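Local coordinates for protein Exo-beta-1,3-glucanase (Streptomyces sp. SirexAA-E, PDB 4PEY) that hydrolyses laminarin and laminarioligosaccharides from their non-reducing ends, cutting beta-1,3-glucosidic bonds to yield glucose and laminaribiose, at residues Gln106-Ser111 with His398-Arg403; Val128-Pro133 with Trp152-Tyr157; Gly432-His437 with Phe454-Lys459; Gly311-Ile316 with Ala335-Asp340. The protein carries 1 engineered substitution. All coordinates share one frame; numbering follows the deposited sequence.

Contact 1. Residues Gln106-Ser111 with His398-Arg403. With BGC (beta-D-glucopyranose), chain B.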
# COMPACT_ATOMS: atom_id res chain seq x y z
N GLN A 106 11.44 -7.66 5.58
CA GLN A 106 11.93 -6.41 4.99
C GLN A 106 11.82 -6.44 3.46
O GLN A 106 12.47 -5.65 2.76
CB GLN A 106 13.38 -6.13 5.45
CG GLN A 106 13.41 -5.90 6.96
CD GLN A 106 14.75 -5.51 7.55
OE1 GLN A 106 15.69 -5.14 6.84
NE2 GLN A 106 14.84 -5.57 8.88
N ASN A 107 10.96 -7.31 2.94
CA ASN A 107 10.74 -7.39 1.49
C ASN A 107 9.71 -6.35 1.03
O ASN A 107 8.54 -6.68 0.79
CB ASN A 107 10.32 -8.81 1.08
CG ASN A 107 11.50 -9.78 1.02
OD1 ASN A 107 12.65 -9.38 1.20
ND2 ASN A 107 11.22 -11.07 0.76
N PHE A 108 10.18 -5.11 0.93
CA PHE A 108 9.36 -3.93 0.67
C PHE A 108 9.51 -3.38 -0.75
O PHE A 108 10.46 -3.73 -1.45
CB PHE A 108 9.74 -2.76 1.60
CG PHE A 108 9.79 -3.10 3.07
CD1 PHE A 108 8.78 -3.82 3.69
CD2 PHE A 108 10.86 -2.64 3.84
CE1 PHE A 108 8.85 -4.09 5.06
CE2 PHE A 108 10.93 -2.89 5.20
CZ PHE A 108 9.92 -3.62 5.81
N TRP A 109 8.61 -2.47 -1.11
CA TRP A 109 8.76 -1.53 -2.23
C TRP A 109 9.04 -2.23 -3.56
O TRP A 109 10.08 -2.04 -4.18
CB TRP A 109 9.87 -0.49 -1.94
CG TRP A 109 9.62 0.32 -0.68
CD1 TRP A 109 8.50 1.05 -0.37
CD2 TRP A 109 10.50 0.47 0.45
NE1 TRP A 109 8.63 1.64 0.87
CE2 TRP A 109 9.85 1.29 1.39
CE3 TRP A 109 11.79 -0.01 0.75
CZ2 TRP A 109 10.43 1.62 2.62
CZ3 TRP A 109 12.36 0.32 1.96
CH2 TRP A 109 11.68 1.13 2.89
N ARG A 110 8.08 -3.03 -4.01
CA ARG A 110 8.18 -3.67 -5.32
C ARG A 110 6.76 -3.99 -5.78
O ARG A 110 5.82 -3.86 -5.00
CB ARG A 110 9.06 -4.93 -5.25
CG ARG A 110 8.53 -6.05 -4.34
CD ARG A 110 9.67 -6.97 -3.89
NE ARG A 110 10.51 -6.30 -2.90
CZ ARG A 110 11.70 -6.74 -2.48
NH1 ARG A 110 12.23 -7.85 -3.00
NH2 ARG A 110 12.36 -6.05 -1.56
N SER A 111 6.57 -4.38 -7.04
CA SER A 111 5.21 -4.62 -7.50
C SER A 111 5.13 -5.52 -8.72
O SER A 111 6.06 -5.58 -9.52
CB SER A 111 4.51 -3.29 -7.82
OG SER A 111 5.17 -2.63 -8.89
N HIS A 398 -4.81 0.60 -0.77
CA HIS A 398 -3.41 0.21 -0.50
C HIS A 398 -2.47 1.38 -0.25
O HIS A 398 -1.99 2.04 -1.18
CB HIS A 398 -2.81 -0.66 -1.59
CG HIS A 398 -1.58 -1.37 -1.14
ND1 HIS A 398 -0.56 -1.75 -2.00
CD2 HIS A 398 -1.20 -1.78 0.09
CE1 HIS A 398 0.39 -2.36 -1.31
NE2 HIS A 398 0.03 -2.39 -0.04
N THR A 399 -2.20 1.62 1.02
CA THR A 399 -1.15 2.54 1.41
C THR A 399 -0.30 1.89 2.50
O THR A 399 -0.79 1.06 3.27
CB THR A 399 -1.72 3.90 1.90
OG1 THR A 399 -0.65 4.82 2.08
CG2 THR A 399 -2.47 3.75 3.19
N TRP A 400 0.99 2.23 2.52
CA TRP A 400 1.88 1.91 3.63
C TRP A 400 2.50 3.21 4.05
O TRP A 400 3.26 3.81 3.28
CB TRP A 400 2.97 0.91 3.25
CG TRP A 400 3.84 0.40 4.41
CD1 TRP A 400 3.45 0.14 5.70
CD2 TRP A 400 5.25 0.07 4.35
NE1 TRP A 400 4.53 -0.34 6.44
CE2 TRP A 400 5.63 -0.39 5.63
CE3 TRP A 400 6.20 0.11 3.33
CZ2 TRP A 400 6.93 -0.81 5.91
CZ3 TRP A 400 7.51 -0.30 3.61
CH2 TRP A 400 7.86 -0.74 4.90
N VAL A 401 2.17 3.64 5.26
CA VAL A 401 2.68 4.89 5.80
C VAL A 401 3.56 4.48 6.97
O VAL A 401 3.07 3.97 7.97
CB VAL A 401 1.51 5.83 6.21
CG1 VAL A 401 2.03 7.12 6.82
CG2 VAL A 401 0.64 6.12 4.99
N TRP A 402 4.86 4.70 6.82
CA TRP A 402 5.85 4.00 7.64
C TRP A 402 6.93 4.91 8.21
O TRP A 402 7.76 5.43 7.47
CB TRP A 402 6.51 2.90 6.80
CG TRP A 402 7.55 2.00 7.44
CD1 TRP A 402 7.33 0.99 8.34
CD2 TRP A 402 8.96 1.98 7.16
NE1 TRP A 402 8.52 0.35 8.65
CE2 TRP A 402 9.53 0.94 7.94
CE3 TRP A 402 9.79 2.74 6.33
CZ2 TRP A 402 10.89 0.65 7.90
CZ3 TRP A 402 11.15 2.45 6.30
CH2 TRP A 402 11.68 1.41 7.08
N ARG A 403 6.90 5.10 9.53
CA ARG A 403 8.04 5.70 10.21
C ARG A 403 9.09 4.60 10.37
O ARG A 403 8.80 3.55 10.95
CB ARG A 403 7.65 6.30 11.56
CG ARG A 403 8.85 6.76 12.36
CD ARG A 403 8.50 7.50 13.65
NE ARG A 403 9.72 7.73 14.42
CZ ARG A 403 10.12 7.00 15.46
NH1 ARG A 403 9.37 6.00 15.93
NH2 ARG A 403 11.26 7.28 16.04
C2 BGC B . 7.26 -4.44 10.83
C3 BGC B . 7.98 -3.55 9.82
C4 BGC B . 9.47 -3.54 10.11
C5 BGC B . 10.00 -4.97 10.11
C6 BGC B . 11.50 -4.99 10.36
C1 BGC B . 7.95 -5.80 11.00
O2 BGC B . 5.91 -4.62 10.43
O3 BGC B . 7.48 -2.24 9.90
O4 BGC B . 10.16 -2.76 9.16
O5 BGC B . 9.36 -5.67 11.15
O6 BGC B . 11.76 -4.63 11.70
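F108 and W400 meet as bump and hollow: the outer corner of the indole, CH2, sits 3.3 Å above the plane of the phenyl ring and over its centre. The opposite face of F108 is backed by CA of Q106, which leaves the phenyl held between its own chain and the indole corner. That same CH2 also lies against one face of W402, off toward the rim, so a single corner of W400 plugs the angle between two rings. W109 packs against both indoles. W400 CZ3 tucks under one face of W109 toward its rim, 3.5 Å from W109 NE1, while the far corner of W109, CH2, approaches CZ3 of W402 at 3.7 Å. With the planes 74° apart, W109 turns its edge toward the face of W402 in an offset edge-to-face pair. W400 and W402, two residues apart on strand 399-403, put their indoles on the same side of it, each with CG anti to the backbone N (W400 chi1 -173°). Behind F108, R110 pins the backbone by clasping the F108 carbonyl O side-on with NE and NH2, each at 3.0 Å.

The segments, 287 residues apart, join the two halves of a GH55 enzyme through this aromatic cluster, without a polar bond between them. W400 NE1 is bonded to E436, and W402 NE1 donates to O3 of glucose B at 3.1 Å, bent to 138° at the hydrogen. The chemistry thus implies a shape-fitted apolar floor from which two indole N-H groups serve the site, one holding a sugar-binding carboxylate and the other the sugar.

Contact 2. Residues Val128-Pro133 with Trp152-Tyr157. With BGC (beta-D-glucopyranose), chain C; BGC (beta-D-glucopyranose), chain D.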
# COMPACT_ATOMS: atom_id res chain seq x y z
N VAL A 128 6.35 -11.52 0.22
CA VAL A 128 6.58 -10.11 0.44
C VAL A 128 6.07 -9.65 1.80
O VAL A 128 5.27 -10.35 2.44
CB VAL A 128 5.89 -9.27 -0.65
CG1 VAL A 128 6.48 -9.61 -2.01
CG2 VAL A 128 4.38 -9.51 -0.63
N SER A 129 6.53 -8.49 2.24
CA SER A 129 5.84 -7.81 3.33
C SER A 129 5.18 -6.55 2.77
O SER A 129 4.54 -6.63 1.71
CB SER A 129 6.79 -7.52 4.49
OG SER A 129 7.12 -8.77 5.09
N GLN A 130 5.29 -5.41 3.45
CA GLN A 130 4.48 -4.25 3.07
C GLN A 130 4.95 -3.53 1.80
O GLN A 130 6.11 -3.62 1.40
CB GLN A 130 4.42 -3.26 4.24
CG GLN A 130 3.71 -3.80 5.49
CD GLN A 130 4.68 -4.35 6.54
OE1 GLN A 130 5.82 -4.69 6.23
NE2 GLN A 130 4.22 -4.42 7.79
N ALA A 131 4.01 -2.80 1.18
CA ALA A 131 4.23 -2.03 -0.04
C ALA A 131 4.74 -2.91 -1.18
O ALA A 131 5.70 -2.56 -1.87
CB ALA A 131 5.20 -0.86 0.20
N ALA A 132 4.08 -4.04 -1.38
CA ALA A 132 4.48 -4.96 -2.45
C ALA A 132 3.24 -5.48 -3.18
O ALA A 132 2.94 -6.69 -3.15
CB ALA A 132 5.30 -6.10 -1.88
N PRO A 133 2.51 -4.57 -3.84
CA PRO A 133 1.22 -4.94 -4.42
C PRO A 133 1.28 -5.94 -5.57
O PRO A 133 2.23 -5.98 -6.35
CB PRO A 133 0.67 -3.59 -4.92
CG PRO A 133 1.90 -2.78 -5.20
CD PRO A 133 2.84 -3.15 -4.09
N TRP A 152 9.58 -15.59 8.93
CA TRP A 152 8.68 -14.48 9.23
C TRP A 152 8.25 -13.69 7.99
O TRP A 152 9.06 -13.44 7.09
CB TRP A 152 9.35 -13.52 10.21
CG TRP A 152 9.67 -14.09 11.56
CD1 TRP A 152 9.39 -15.35 12.03
CD2 TRP A 152 10.34 -13.41 12.62
NE1 TRP A 152 9.85 -15.48 13.33
CE2 TRP A 152 10.44 -14.30 13.71
CE3 TRP A 152 10.87 -12.12 12.76
CZ2 TRP A 152 11.04 -13.95 14.91
CZ3 TRP A 152 11.47 -11.77 13.95
CH2 TRP A 152 11.55 -12.68 15.01
N ALA A 153 7.00 -13.27 7.97
CA ALA A 153 6.48 -12.50 6.84
C ALA A 153 5.31 -11.64 7.28
O ALA A 153 4.47 -12.09 8.07
CB ALA A 153 6.08 -13.44 5.69
N SER A 154 5.23 -10.42 6.74
CA SER A 154 4.23 -9.45 7.16
C SER A 154 3.64 -8.64 5.99
O SER A 154 3.78 -7.41 5.94
CB SER A 154 4.84 -8.51 8.21
OG SER A 154 3.92 -7.53 8.67
N GLY A 155 2.98 -9.33 5.06
CA GLY A 155 2.30 -8.68 3.94
C GLY A 155 0.90 -8.24 4.35
O GLY A 155 0.62 -8.09 5.54
N GLY A 156 0.00 -8.02 3.39
CA GLY A 156 0.26 -8.11 1.97
C GLY A 156 -1.02 -7.69 1.27
O GLY A 156 -2.06 -7.51 1.92
N TYR A 157 -0.97 -7.56 -0.05
CA TYR A 157 -2.08 -6.97 -0.79
C TYR A 157 -2.25 -7.61 -2.16
O TYR A 157 -1.34 -7.58 -2.98
CB TYR A 157 -1.84 -5.45 -0.94
CG TYR A 157 -2.92 -4.72 -1.71
CD1 TYR A 157 -4.00 -4.14 -1.05
CD2 TYR A 157 -2.84 -4.60 -3.10
CE1 TYR A 157 -5.00 -3.47 -1.77
CE2 TYR A 157 -3.82 -3.93 -3.82
CZ TYR A 157 -4.90 -3.37 -3.15
OH TYR A 157 -5.87 -2.70 -3.87
C2 BGC C . 6.08 -12.96 13.64
C3 BGC C . 7.16 -12.10 14.28
C4 BGC C . 7.20 -12.32 15.78
C5 BGC C . 7.33 -13.81 16.05
C6 BGC C . 7.37 -14.11 17.54
C1 BGC C . 6.22 -14.41 14.07
O1 BGC C . 5.11 -15.14 13.58
O2 BGC C . 6.16 -12.86 12.23
O3 BGC C . 6.84 -10.69 13.97
O4 BGC C . 8.29 -11.62 16.35
O5 BGC C . 6.23 -14.47 15.48
O6 BGC C . 7.62 -15.49 17.73
C2 BGC D . 7.27 -8.63 12.88
C3 BGC D . 8.27 -7.49 12.68
C4 BGC D . 8.94 -7.16 14.00
C5 BGC D . 9.54 -8.42 14.60
C6 BGC D . 10.21 -8.10 15.93
C1 BGC D . 7.89 -9.80 13.62
O2 BGC D . 6.84 -9.07 11.61
O3 BGC D . 7.48 -6.39 12.19
O4 BGC D . 9.92 -6.16 13.79
O5 BGC D . 8.51 -9.36 14.82
O6 BGC D . 10.82 -9.28 16.44
O HOH W 1 1.18 -8.40 -2.01
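S129 meets S154 through its hydroxyl: the S154 backbone N donates to S129 OG at 3.0 Å. OG lies anti to the S129 carbonyl carbon (chi1 -70°), and it is also bonded to A104 O, so two partners fix its rotation. The next side chain, Q130, bends sharply at chi2 (97°), laying its amide carbon CD 3.2 Å from S154 O. Its NE2 is spent on Q456 OE1 and on a glucose O2, while S154 OG turns to Q174 NE2. A leucine in place of Q130 would probably leave Q456 OE1 and that sugar hydroxyl without their amide mate.

Farther on, the G155-G156 peptide is cis, and Y157 CD2 comes obliquely within 4.1 Å of P133 CB; D397 holds the tyrosine hydroxyl. A water links the two segments, accepting from Y157 N at 3.0 Å and donating to A132 O at 2.7 Å. At the other end W152 swings clear of 128-133, and one face carries glucose C, with C3 3.8 Å above its centre. Turns of successive coils, set side by side and bearing sugar-binding side chains, are what the beta-helix of family GH55 presents at its laminarin-binding pocket.

Contact 3. Residues Gly432-His437 with Phe454-Lys459. Engineered in segment 454-459: A458 (natural residue Glu). With BGC (beta-D-glucopyranose), chain B.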
# COMPACT_ATOMS: atom_id res chain seq x y z
N GLY A 432 -7.14 -1.84 2.67
CA GLY A 432 -5.74 -2.22 2.71
C GLY A 432 -4.86 -1.13 3.32
O GLY A 432 -3.97 -0.59 2.66
N LEU A 433 -5.11 -0.82 4.58
CA LEU A 433 -4.45 0.29 5.27
C LEU A 433 -3.32 -0.22 6.18
O LEU A 433 -3.58 -0.97 7.11
CB LEU A 433 -5.48 1.07 6.08
CG LEU A 433 -5.06 2.30 6.89
CD1 LEU A 433 -4.56 3.38 5.96
CD2 LEU A 433 -6.25 2.81 7.72
N PHE A 434 -2.09 0.17 5.88
CA PHE A 434 -0.92 -0.28 6.65
C PHE A 434 -0.22 0.97 7.19
O PHE A 434 0.28 1.77 6.39
CB PHE A 434 0.08 -1.06 5.78
CG PHE A 434 -0.47 -2.31 5.12
CD1 PHE A 434 -1.34 -2.23 4.05
CD2 PHE A 434 -0.01 -3.57 5.52
CE1 PHE A 434 -1.81 -3.38 3.42
CE2 PHE A 434 -0.45 -4.72 4.89
CZ PHE A 434 -1.35 -4.63 3.83
N VAL A 435 -0.17 1.16 8.50
CA VAL A 435 0.43 2.37 9.08
C VAL A 435 1.20 1.99 10.33
O VAL A 435 0.64 1.35 11.23
CB VAL A 435 -0.64 3.44 9.43
CG1 VAL A 435 0.04 4.75 9.87
CG2 VAL A 435 -1.56 3.71 8.24
N GLU A 436 2.48 2.38 10.41
CA GLU A 436 3.36 1.87 11.49
C GLU A 436 4.37 2.84 12.08
O GLU A 436 5.01 3.62 11.35
CB GLU A 436 4.17 0.67 10.99
CG GLU A 436 3.40 -0.44 10.31
CD GLU A 436 4.33 -1.58 10.00
OE1 GLU A 436 5.14 -1.43 9.05
OE2 GLU A 436 4.29 -2.60 10.74
N HIS A 437 4.52 2.74 13.41
CA HIS A 437 5.65 3.22 14.20
C HIS A 437 5.65 4.72 14.55
O HIS A 437 6.66 5.23 15.03
CB HIS A 437 6.99 2.88 13.53
CG HIS A 437 7.14 1.44 13.13
ND1 HIS A 437 6.91 0.39 14.00
CD2 HIS A 437 7.51 0.88 11.95
CE1 HIS A 437 7.12 -0.75 13.37
NE2 HIS A 437 7.48 -0.48 12.12
N PHE A 454 -9.54 -3.88 6.39
CA PHE A 454 -8.16 -4.29 6.69
C PHE A 454 -7.27 -3.16 7.22
O PHE A 454 -7.01 -2.17 6.53
CB PHE A 454 -7.45 -4.95 5.50
CG PHE A 454 -6.07 -5.44 5.86
CD1 PHE A 454 -5.87 -6.74 6.33
CD2 PHE A 454 -4.96 -4.60 5.77
CE1 PHE A 454 -4.60 -7.19 6.68
CE2 PHE A 454 -3.70 -5.03 6.13
CZ PHE A 454 -3.52 -6.33 6.57
N TYR A 455 -6.76 -3.35 8.43
CA TYR A 455 -5.77 -2.45 9.00
C TYR A 455 -4.64 -3.26 9.61
O TYR A 455 -4.88 -4.24 10.33
CB TYR A 455 -6.39 -1.55 10.07
CG TYR A 455 -5.44 -0.55 10.69
CD1 TYR A 455 -4.74 0.36 9.90
CD2 TYR A 455 -5.25 -0.49 12.08
CE1 TYR A 455 -3.88 1.29 10.46
CE2 TYR A 455 -4.40 0.46 12.66
CZ TYR A 455 -3.71 1.34 11.84
OH TYR A 455 -2.86 2.28 12.39
N GLN A 456 -3.41 -2.86 9.31
CA GLN A 456 -2.23 -3.43 9.98
C GLN A 456 -1.39 -2.31 10.55
O GLN A 456 -0.99 -1.39 9.83
CB GLN A 456 -1.39 -4.27 9.01
CG GLN A 456 -0.19 -4.97 9.71
CD GLN A 456 1.09 -4.14 9.72
OE1 GLN A 456 1.51 -3.61 8.69
NE2 GLN A 456 1.71 -4.03 10.90
N ASN A 457 -1.13 -2.39 11.85
CA ASN A 457 -0.26 -1.45 12.53
C ASN A 457 0.77 -2.16 13.39
O ASN A 457 0.51 -3.25 13.90
CB ASN A 457 -1.07 -0.50 13.41
CG ASN A 457 -0.21 0.20 14.45
OD1 ASN A 457 -0.05 -0.28 15.58
ND2 ASN A 457 0.36 1.33 14.07
N ALA A 458 1.95 -1.55 13.52
CA ALA A 458 2.85 -1.87 14.62
C ALA A 458 3.20 -0.55 15.27
O ALA A 458 3.41 0.45 14.57
CB ALA A 458 4.10 -2.61 14.16
N LYS A 459 3.24 -0.52 16.60
CA LYS A 459 3.56 0.70 17.32
C LYS A 459 5.06 0.99 17.25
O LYS A 459 5.85 0.12 16.88
CB LYS A 459 3.08 0.59 18.78
CG LYS A 459 1.55 0.57 18.94
CD LYS A 459 0.87 1.84 18.41
CE LYS A 459 1.35 3.10 19.12
NZ LYS A 459 0.77 4.35 18.54
C2 BGC B . 7.26 -4.44 10.83
C3 BGC B . 7.98 -3.55 9.82
C4 BGC B . 9.47 -3.54 10.11
C5 BGC B . 10.00 -4.97 10.11
C6 BGC B . 11.50 -4.99 10.36
C1 BGC B . 7.95 -5.80 11.00
O2 BGC B . 5.91 -4.62 10.43
O3 BGC B . 7.48 -2.24 9.90
O4 BGC B . 10.16 -2.76 9.16
O5 BGC B . 9.36 -5.67 11.15
O6 BGC B . 11.76 -4.63 11.70
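E436 OE2 is gripped by two donors, O2 of glucose B at 2.6 Å and Q456 NE2 at 3.0 Å. The site lies near the C-terminal end of strand 433-436, paired in parallel with 454-458 on the neighbouring coil of a beta-helix. The amide N-H is nearly straight but arrives from above the carboxylate plane, 48° out of it, and the two flat groups stand 85° apart. OE1 receives the sugar's O3, so the carboxylate spans two neighbouring hydroxyls. Q456 reaches E436 because CG lies anti to its backbone N and the chain then bends at chi2 (-90°).

H437 works from both ends of its ring: NE2 donates to glucose O3 at 2.8 Å, and ND1, with its partner in the ring plane, to K459 O at 3.1 Å. Deeper along the strands F454 CE2 rests over one face of F434 toward its rim, while on the other face of the sheet L433 CG packs on CD1 of Y455. A458, an engineered alanine where the natural enzyme has its inferred proton donor, faces E436 and H437 with CB alone. Beside it, N457 ND2 donates to V435 O at 2.9 Å, and the buried backbone N of A458, 3.9 Å from that same V435 O, has no partner.

Contact 4. Residues Gly311-Ile316 with Ala335-Asp340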
# COMPACT_ATOMS: atom_id res chain seq x y z
N GLY A 311 8.19 1.92 -11.42
CA GLY A 311 9.44 1.54 -10.77
C GLY A 311 9.69 2.17 -9.40
O GLY A 311 10.83 2.51 -9.07
N LEU A 312 8.62 2.36 -8.63
CA LEU A 312 8.71 2.95 -7.28
C LEU A 312 9.32 4.35 -7.33
O LEU A 312 10.11 4.74 -6.46
CB LEU A 312 9.49 2.02 -6.33
CG LEU A 312 8.66 0.95 -5.62
CD1 LEU A 312 7.68 1.59 -4.64
CD2 LEU A 312 7.91 0.02 -6.60
N ALA A 313 8.93 5.11 -8.34
CA ALA A 313 9.25 6.53 -8.44
C ALA A 313 9.01 7.22 -7.10
O ALA A 313 7.97 7.02 -6.47
CB ALA A 313 8.42 7.19 -9.54
N THR A 314 9.98 8.01 -6.68
CA THR A 314 10.02 8.54 -5.33
C THR A 314 10.11 10.05 -5.33
O THR A 314 10.89 10.62 -6.09
CB THR A 314 11.21 7.93 -4.56
OG1 THR A 314 11.02 6.52 -4.45
CG2 THR A 314 11.36 8.54 -3.16
N ILE A 315 9.32 10.69 -4.47
CA ILE A 315 9.35 12.14 -4.32
C ILE A 315 9.87 12.50 -2.94
O ILE A 315 9.35 12.02 -1.93
CB ILE A 315 7.96 12.76 -4.51
CG1 ILE A 315 7.42 12.41 -5.90
CG2 ILE A 315 8.01 14.27 -4.31
CD1 ILE A 315 5.93 12.59 -6.04
N ILE A 316 10.91 13.34 -2.89
CA ILE A 316 11.43 13.84 -1.62
C ILE A 316 11.18 15.34 -1.54
O ILE A 316 11.70 16.11 -2.36
CB ILE A 316 12.94 13.58 -1.45
CG1 ILE A 316 13.23 12.07 -1.40
CG2 ILE A 316 13.47 14.28 -0.19
CD1 ILE A 316 14.72 11.76 -1.50
N ALA A 335 -1.12 7.18 -8.07
CA ALA A 335 -0.84 5.74 -8.08
C ALA A 335 0.64 5.42 -8.18
O ALA A 335 1.32 5.94 -9.07
CB ALA A 335 -1.59 5.07 -9.23
N GLY A 336 1.13 4.55 -7.30
CA GLY A 336 2.45 3.97 -7.45
C GLY A 336 3.61 4.91 -7.17
O GLY A 336 4.60 4.90 -7.90
N LEU A 337 3.48 5.71 -6.11
CA LEU A 337 4.53 6.64 -5.72
C LEU A 337 4.96 6.42 -4.28
O LEU A 337 4.13 6.14 -3.42
CB LEU A 337 4.04 8.09 -5.87
CG LEU A 337 3.72 8.54 -7.29
CD1 LEU A 337 2.95 9.86 -7.27
CD2 LEU A 337 5.01 8.69 -8.09
N LEU A 338 6.27 6.58 -4.03
CA LEU A 338 6.80 6.62 -2.68
C LEU A 338 7.13 8.06 -2.32
O LEU A 338 7.87 8.71 -3.05
CB LEU A 338 8.04 5.73 -2.55
CG LEU A 338 8.89 5.83 -1.27
CD1 LEU A 338 8.10 5.45 -0.02
CD2 LEU A 338 10.12 4.95 -1.40
N VAL A 339 6.58 8.55 -1.22
CA VAL A 339 6.94 9.87 -0.71
C VAL A 339 7.88 9.66 0.45
O VAL A 339 7.54 8.99 1.41
CB VAL A 339 5.70 10.69 -0.28
CG1 VAL A 339 6.13 12.04 0.32
CG2 VAL A 339 4.78 10.91 -1.47
N ASP A 340 9.08 10.23 0.34
CA ASP A 340 10.19 9.96 1.25
C ASP A 340 10.58 11.26 1.95
O ASP A 340 11.05 12.19 1.29
CB ASP A 340 11.36 9.38 0.43
CG ASP A 340 12.46 8.77 1.28
OD1 ASP A 340 12.23 8.42 2.45
OD2 ASP A 340 13.58 8.62 0.73
O HOH W 2 5.73 2.62 -9.02
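T314 and L338 lie side by side and point the same way from paired parallel strands, with T314 OG1 against L338 CD2 at 3.5 Å. This is the tight part of the contact. The T314 methyl CG2, anti to the backbone N, leans on D340 CB at 3.7 Å, and the backbones are stitched beneath by L338 N to A313 O, I315 N to L338 O and D340 N to I315 O. The hydroxyl points back along its own chain and donates to L312 O at 2.8 Å; R54 also binds both of these oxygens. A valine in place of T314 would probably leave R54 NH2 without this acceptor and L312 O short of one of its donors.

At the start of the segments the fit is looser. A313 CB and L337 CD2 only just meet at 4.0 Å, and at partly exposed G336 the chains have parted far enough for a water to bridge them, accepting from L312 N at 2.9 Å and donating to G336 O. At the opposite end I316 is partly exposed too, yet it still packs along D340, its CG1 3.8 Å from D340 CB.

The strands belong to neighbouring coils of the second beta-helix half, beside strand 367-375, from which R374 forms a salt bridge with D340 OD1. The T314 hydroxyl and the D340 carboxylate are thus engaged by arginines outside the pair, and the chemistry implies that the strands themselves are joined by three backbone bonds and apolar contacts.

Overall arrangement
Contacts 1, 2 and 3 line the pocket of the laminaritriose at the active site, while contact 4 stands back from it, its L338 side chain about 12 Å from the nearest glucose. Contacts 1 and 2 have centres about 7 Å apart and are joined by backbone bonds such as N107 O to S129 N at 3.1 Å. Contact 1 is tied to contact 3 by neighbouring strands, with V401 N 2.9 Å from F434 O, and both reach glucose B. Contact 2 reaches contact 3 through Q130 NE2, 3.0 Å from Q456 OE1, while W152 serves the sugars farther out. Contact 4 touches contact 1 where L312 packs on W109, but its centre lies about 19 Å from that of contact 3.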